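PDB 7LPO: cytoplasmic protein from Cryptococcus neoformans var. grubii serotype A, which probably hydrolyses steryl beta-glucosides as a sterylglucosidase of glycosyl hydrolase family 5. Local coordinates for residues A[21-26]-A[514-519]; A[425-430]-A[445-450]. All coordinates share one frame; numbering follows the deposited sequence.

Contact 1: residues A[21-26]-A[514-519]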
# COMPACT_ATOMS: atom_id res chain seq x y z
N ILE A 21 10.91 17.83 -9.60
CA ILE A 21 10.10 18.10 -8.42
C ILE A 21 11.02 18.09 -7.21
O ILE A 21 11.63 17.06 -6.89
CB ILE A 21 8.97 17.08 -8.25
CG1 ILE A 21 7.90 17.28 -9.32
CG2 ILE A 21 8.37 17.21 -6.87
CD1 ILE A 21 6.91 16.13 -9.44
N HIS A 22 11.12 19.23 -6.53
CA HIS A 22 11.88 19.29 -5.29
C HIS A 22 11.11 18.60 -4.17
O HIS A 22 9.87 18.67 -4.10
CB HIS A 22 12.18 20.74 -4.94
CG HIS A 22 13.09 21.40 -5.94
ND1 HIS A 22 14.46 21.25 -5.91
CD2 HIS A 22 12.82 22.17 -7.02
CE1 HIS A 22 15.00 21.93 -6.91
NE2 HIS A 22 14.02 22.49 -7.60
N SER A 23 11.84 17.91 -3.30
CA SER A 23 11.30 17.15 -2.19
C SER A 23 12.22 17.40 -1.00
O SER A 23 12.76 16.48 -0.37
CB SER A 23 11.20 15.66 -2.54
OG SER A 23 10.33 15.00 -1.64
N SER A 24 12.41 18.69 -0.72
CA SER A 24 13.39 19.22 0.21
C SER A 24 12.76 20.03 1.34
O SER A 24 13.49 20.49 2.23
CB SER A 24 14.37 20.12 -0.55
OG SER A 24 13.65 20.95 -1.46
N THR A 25 11.46 20.24 1.29
CA THR A 25 10.74 21.03 2.26
C THR A 25 9.46 20.27 2.60
O THR A 25 9.25 19.13 2.15
CB THR A 25 10.43 22.43 1.69
OG1 THR A 25 9.41 22.30 0.69
CG2 THR A 25 11.66 23.05 1.07
N LEU A 26 8.56 20.93 3.33
CA LEU A 26 7.32 20.29 3.74
C LEU A 26 6.37 20.01 2.58
O LEU A 26 5.36 19.33 2.77
CB LEU A 26 6.60 21.15 4.77
CG LEU A 26 7.23 21.03 6.16
CD1 LEU A 26 6.70 22.13 7.08
CD2 LEU A 26 6.95 19.64 6.73
N ASN A 514 12.04 18.27 7.45
CA ASN A 514 11.12 19.09 6.66
C ASN A 514 11.02 18.48 5.26
O ASN A 514 11.71 18.87 4.31
CB ASN A 514 11.56 20.54 6.65
CG ASN A 514 11.10 21.28 7.88
OD1 ASN A 514 10.03 21.89 7.89
ND2 ASN A 514 11.90 21.21 8.94
N TYR A 515 10.16 17.49 5.16
CA TYR A 515 9.94 16.71 3.95
C TYR A 515 8.45 16.60 3.71
O TYR A 515 7.65 16.75 4.64
CB TYR A 515 10.54 15.31 4.08
CG TYR A 515 12.04 15.27 4.02
CD1 TYR A 515 12.71 15.50 2.83
CD2 TYR A 515 12.80 14.97 5.15
CE1 TYR A 515 14.08 15.45 2.75
CE2 TYR A 515 14.18 14.92 5.09
CZ TYR A 515 14.81 15.16 3.89
OH TYR A 515 16.18 15.11 3.81
N PRO A 516 8.05 16.31 2.48
CA PRO A 516 6.62 16.09 2.22
C PRO A 516 6.14 14.77 2.81
O PRO A 516 6.92 13.89 3.18
CB PRO A 516 6.53 16.07 0.69
CG PRO A 516 7.86 16.59 0.19
CD PRO A 516 8.86 16.25 1.26
N THR A 517 4.82 14.66 2.91
CA THR A 517 4.15 13.42 3.27
C THR A 517 3.18 13.04 2.16
O THR A 517 2.48 13.90 1.62
CB THR A 517 3.38 13.56 4.59
OG1 THR A 517 4.27 14.01 5.63
CG2 THR A 517 2.78 12.21 4.98
N LEU A 518 3.13 11.75 1.83
CA LEU A 518 2.20 11.25 0.83
C LEU A 518 1.60 9.97 1.37
O LEU A 518 2.33 9.06 1.77
CB LEU A 518 2.92 11.01 -0.50
CG LEU A 518 2.11 10.56 -1.72
CD1 LEU A 518 2.89 10.83 -3.00
CD2 LEU A 518 1.79 9.09 -1.62
N VAL A 519 0.27 9.90 1.39
CA VAL A 519 -0.41 8.72 1.92
C VAL A 519 -0.42 7.69 0.79
O VAL A 519 -1.26 7.75 -0.12
CB VAL A 519 -1.82 9.03 2.42
CG1 VAL A 519 -2.46 7.76 2.94
CG2 VAL A 519 -1.77 10.10 3.52
O HOH W 1 9.73 23.28 4.94
O HOH W 2 3.33 17.10 1.88
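Pro516 and Tyr515 meet residues 23-26 through carbonyl oxygens and ring carbons. The oxygen of Thr25 sits against the proline ring, with Thr25 O 3.0 Å from Pro516 CD. Pro516 N is also close to that oxygen but carries no hydrogen to share. Ser23 OG approaches the same ring and lies 3.5 Å from Pro516 CG. With OG anti to the backbone N (chi1 -163°), the hydroxyl reaches the proline and is hydrogen-bonded to Ala447 O. The carbonyl of Ser23 meets the tyrosine ring at its edge and in its plane, Ser23 O to Tyr515 CD1 being 3.3 Å. The far end of that ring is held by Glu440, which bonds Tyr515 OH.

Leu26 and Asn514 form the more exposed end. Their side chains run obliquely across each other, and Leu26 CG and CD1 both pack on Asn514 OD1, with Leu26 CG to Asn514 OD1 at 3.4 Å. The leucine also rests on Ile509 of helix 490-512.

Two waters bridge the segments. One accepts from Leu26 N at 3.1 Å and donates to the side-chain oxygen Asn514 OD1. The other joins backbone to backbone: it donates to Leu26 O and accepts from Thr517 N at 3.0 Å. Leu26 O also receives a CA-H...O contact from Pro516 CA, with an angle of 150° at the hydrogen.

Phe28 of strand 28-29 packs on Ser23 and Pro516. Residues 21-26, in the loop before strand 28-29, pack on the loop that leads into strand 518-522. The two segments thus meet by packing and by water bridges, while the direct polar ties of Ser23 and Tyr515 run to Ala447 and Glu440.

Contact 2: residues A[425-430]-A[445-450]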
# COMPACT_ATOMS: atom_id res chain seq x y z
N HIS A 425 13.36 9.20 -2.21
CA HIS A 425 13.12 8.06 -1.33
C HIS A 425 11.76 8.22 -0.67
O HIS A 425 11.57 9.11 0.17
CB HIS A 425 14.22 7.96 -0.28
CG HIS A 425 15.53 7.49 -0.83
ND1 HIS A 425 15.62 6.58 -1.85
CD2 HIS A 425 16.80 7.83 -0.50
CE1 HIS A 425 16.90 6.36 -2.12
NE2 HIS A 425 17.63 7.10 -1.31
N PHE A 426 10.81 7.38 -1.07
CA PHE A 426 9.51 7.31 -0.42
C PHE A 426 9.63 6.32 0.72
O PHE A 426 9.74 5.11 0.50
CB PHE A 426 8.42 6.93 -1.42
CG PHE A 426 8.10 8.03 -2.40
CD1 PHE A 426 7.14 8.98 -2.11
CD2 PHE A 426 8.76 8.11 -3.62
CE1 PHE A 426 6.85 9.98 -3.00
CE2 PHE A 426 8.46 9.12 -4.53
CZ PHE A 426 7.51 10.05 -4.22
N ILE A 427 9.64 6.84 1.94
CA ILE A 427 9.98 6.07 3.13
C ILE A 427 8.70 5.54 3.74
O ILE A 427 7.90 6.30 4.29
CB ILE A 427 10.78 6.92 4.13
CG1 ILE A 427 12.14 7.29 3.52
CG2 ILE A 427 10.95 6.18 5.43
CD1 ILE A 427 12.59 8.67 3.84
N GLN A 428 8.51 4.23 3.65
CA GLN A 428 7.31 3.57 4.16
C GLN A 428 7.75 2.74 5.36
O GLN A 428 8.17 1.59 5.22
CB GLN A 428 6.66 2.68 3.11
CG GLN A 428 5.23 2.28 3.47
CD GLN A 428 4.78 1.05 2.70
OE1 GLN A 428 4.10 0.17 3.25
NE2 GLN A 428 5.13 0.98 1.43
N ALA A 429 7.65 3.34 6.55
CA ALA A 429 7.90 2.62 7.78
C ALA A 429 6.92 1.46 7.91
O ALA A 429 5.86 1.46 7.26
CB ALA A 429 7.78 3.54 8.98
N PRO A 430 7.24 0.46 8.72
CA PRO A 430 6.29 -0.63 8.95
C PRO A 430 4.94 -0.13 9.45
O PRO A 430 4.85 0.88 10.16
CB PRO A 430 6.99 -1.50 10.00
CG PRO A 430 8.46 -1.23 9.77
CD PRO A 430 8.55 0.21 9.35
N GLY A 445 18.40 15.27 1.34
CA GLY A 445 17.44 16.29 0.97
C GLY A 445 16.49 15.91 -0.13
O GLY A 445 15.96 16.79 -0.82
N ARG A 446 16.23 14.63 -0.32
CA ARG A 446 15.36 14.21 -1.42
C ARG A 446 14.57 12.98 -0.96
O ARG A 446 14.86 11.85 -1.36
CB ARG A 446 16.16 13.94 -2.69
CG ARG A 446 15.30 13.81 -3.92
CD ARG A 446 15.95 14.45 -5.14
NE ARG A 446 15.10 14.26 -6.31
CZ ARG A 446 14.02 14.99 -6.56
NH1 ARG A 446 13.69 15.97 -5.73
NH2 ARG A 446 13.27 14.74 -7.63
N ALA A 447 13.54 13.23 -0.15
CA ALA A 447 12.79 12.15 0.46
C ALA A 447 11.37 12.62 0.74
O ALA A 447 11.06 13.80 0.69
CB ALA A 447 13.46 11.67 1.75
N CYS A 448 10.50 11.65 1.04
CA CYS A 448 9.09 11.89 1.31
C CYS A 448 8.59 10.72 2.14
O CYS A 448 8.88 9.57 1.82
CB CYS A 448 8.29 12.01 -0.01
SG CYS A 448 6.48 12.12 0.17
N SER A 449 7.88 11.02 3.21
CA SER A 449 7.29 9.99 4.05
C SER A 449 6.05 9.45 3.35
O SER A 449 5.24 10.22 2.82
CB SER A 449 6.93 10.58 5.42
OG SER A 449 6.46 9.58 6.29
N SER A 450 5.89 8.12 3.33
CA SER A 450 4.82 7.48 2.57
C SER A 450 4.08 6.45 3.41
O SER A 450 3.98 5.28 3.03
CB SER A 450 5.38 6.85 1.30
OG SER A 450 6.33 5.83 1.57
O HOH W 3 7.71 7.42 7.27
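Both backbone polar groups of Cys448 bond strand 425-427. Its N-H bonds His425 O at 2.9 Å, and Ile427 N donates to Cys448 O at 2.8 Å. The second bond is nearly straight, 166° at the hydrogen. His425 N to Arg446 O (3.2 Å) and Ser450 N to Ile427 O (2.9 Å) extend the parallel ladder. In the last, the donor stands well above the carbonyl plane. Water 3 also donates to Ile427 O and bonds Ser449 OG.

Phe426 and Cys448 share one face of the sheet. SG is anti to the backbone N (chi1 173°) and approaches the ring obliquely, with Cys448 SG 3.8 Å from Phe426 CE1. Ser450 CB lies at the edge of the same ring, which also stacks on Phe139. The other face carries His425, Ala447, Ile427 and Ser449. There Ile427 CD1 packs on Ala447 CB at 3.8 Å, and Leu512 of helix 490-512 covers Ile427 and Ser449.

Beyond the ladder, Gln428 CG lies 3.3 Å from Ser450 O. The polar ends turn to other partners: Ser450 OG bonds Asp267 OD1, and Gln428 OE1 bonds Glu271 N.

Strand 424-427, helix 440-443 and strand 447-449 form a beta-alpha-beta unit. Its two neighbouring parallel strands are characteristic of the TIM barrel of glycosyl hydrolase family 5.

All touching residues of contact 2 are buried, whereas contact 1 is only partly buried and has Leu26 and Asn514 exposed. Their centres lie about 9 Å apart, and segment 445-450 touches both halves of contact 1. Ser449 shares backbone hydrogen bonds with Pro516 and Leu518. Ile21 O is a probable hydrogen-bond partner of Arg446 NH1, at 2.6 Å. Helix 490-512 packs against parts of both contacts. The chemistry follows the place in the fold: regular backbone bonding joins the inner strands of contact 2, while water and carbonyl contacts fit the irregular N-terminal loop of contact 1. Along the chain, contact 2 is nested within the loop that contact 1 closes.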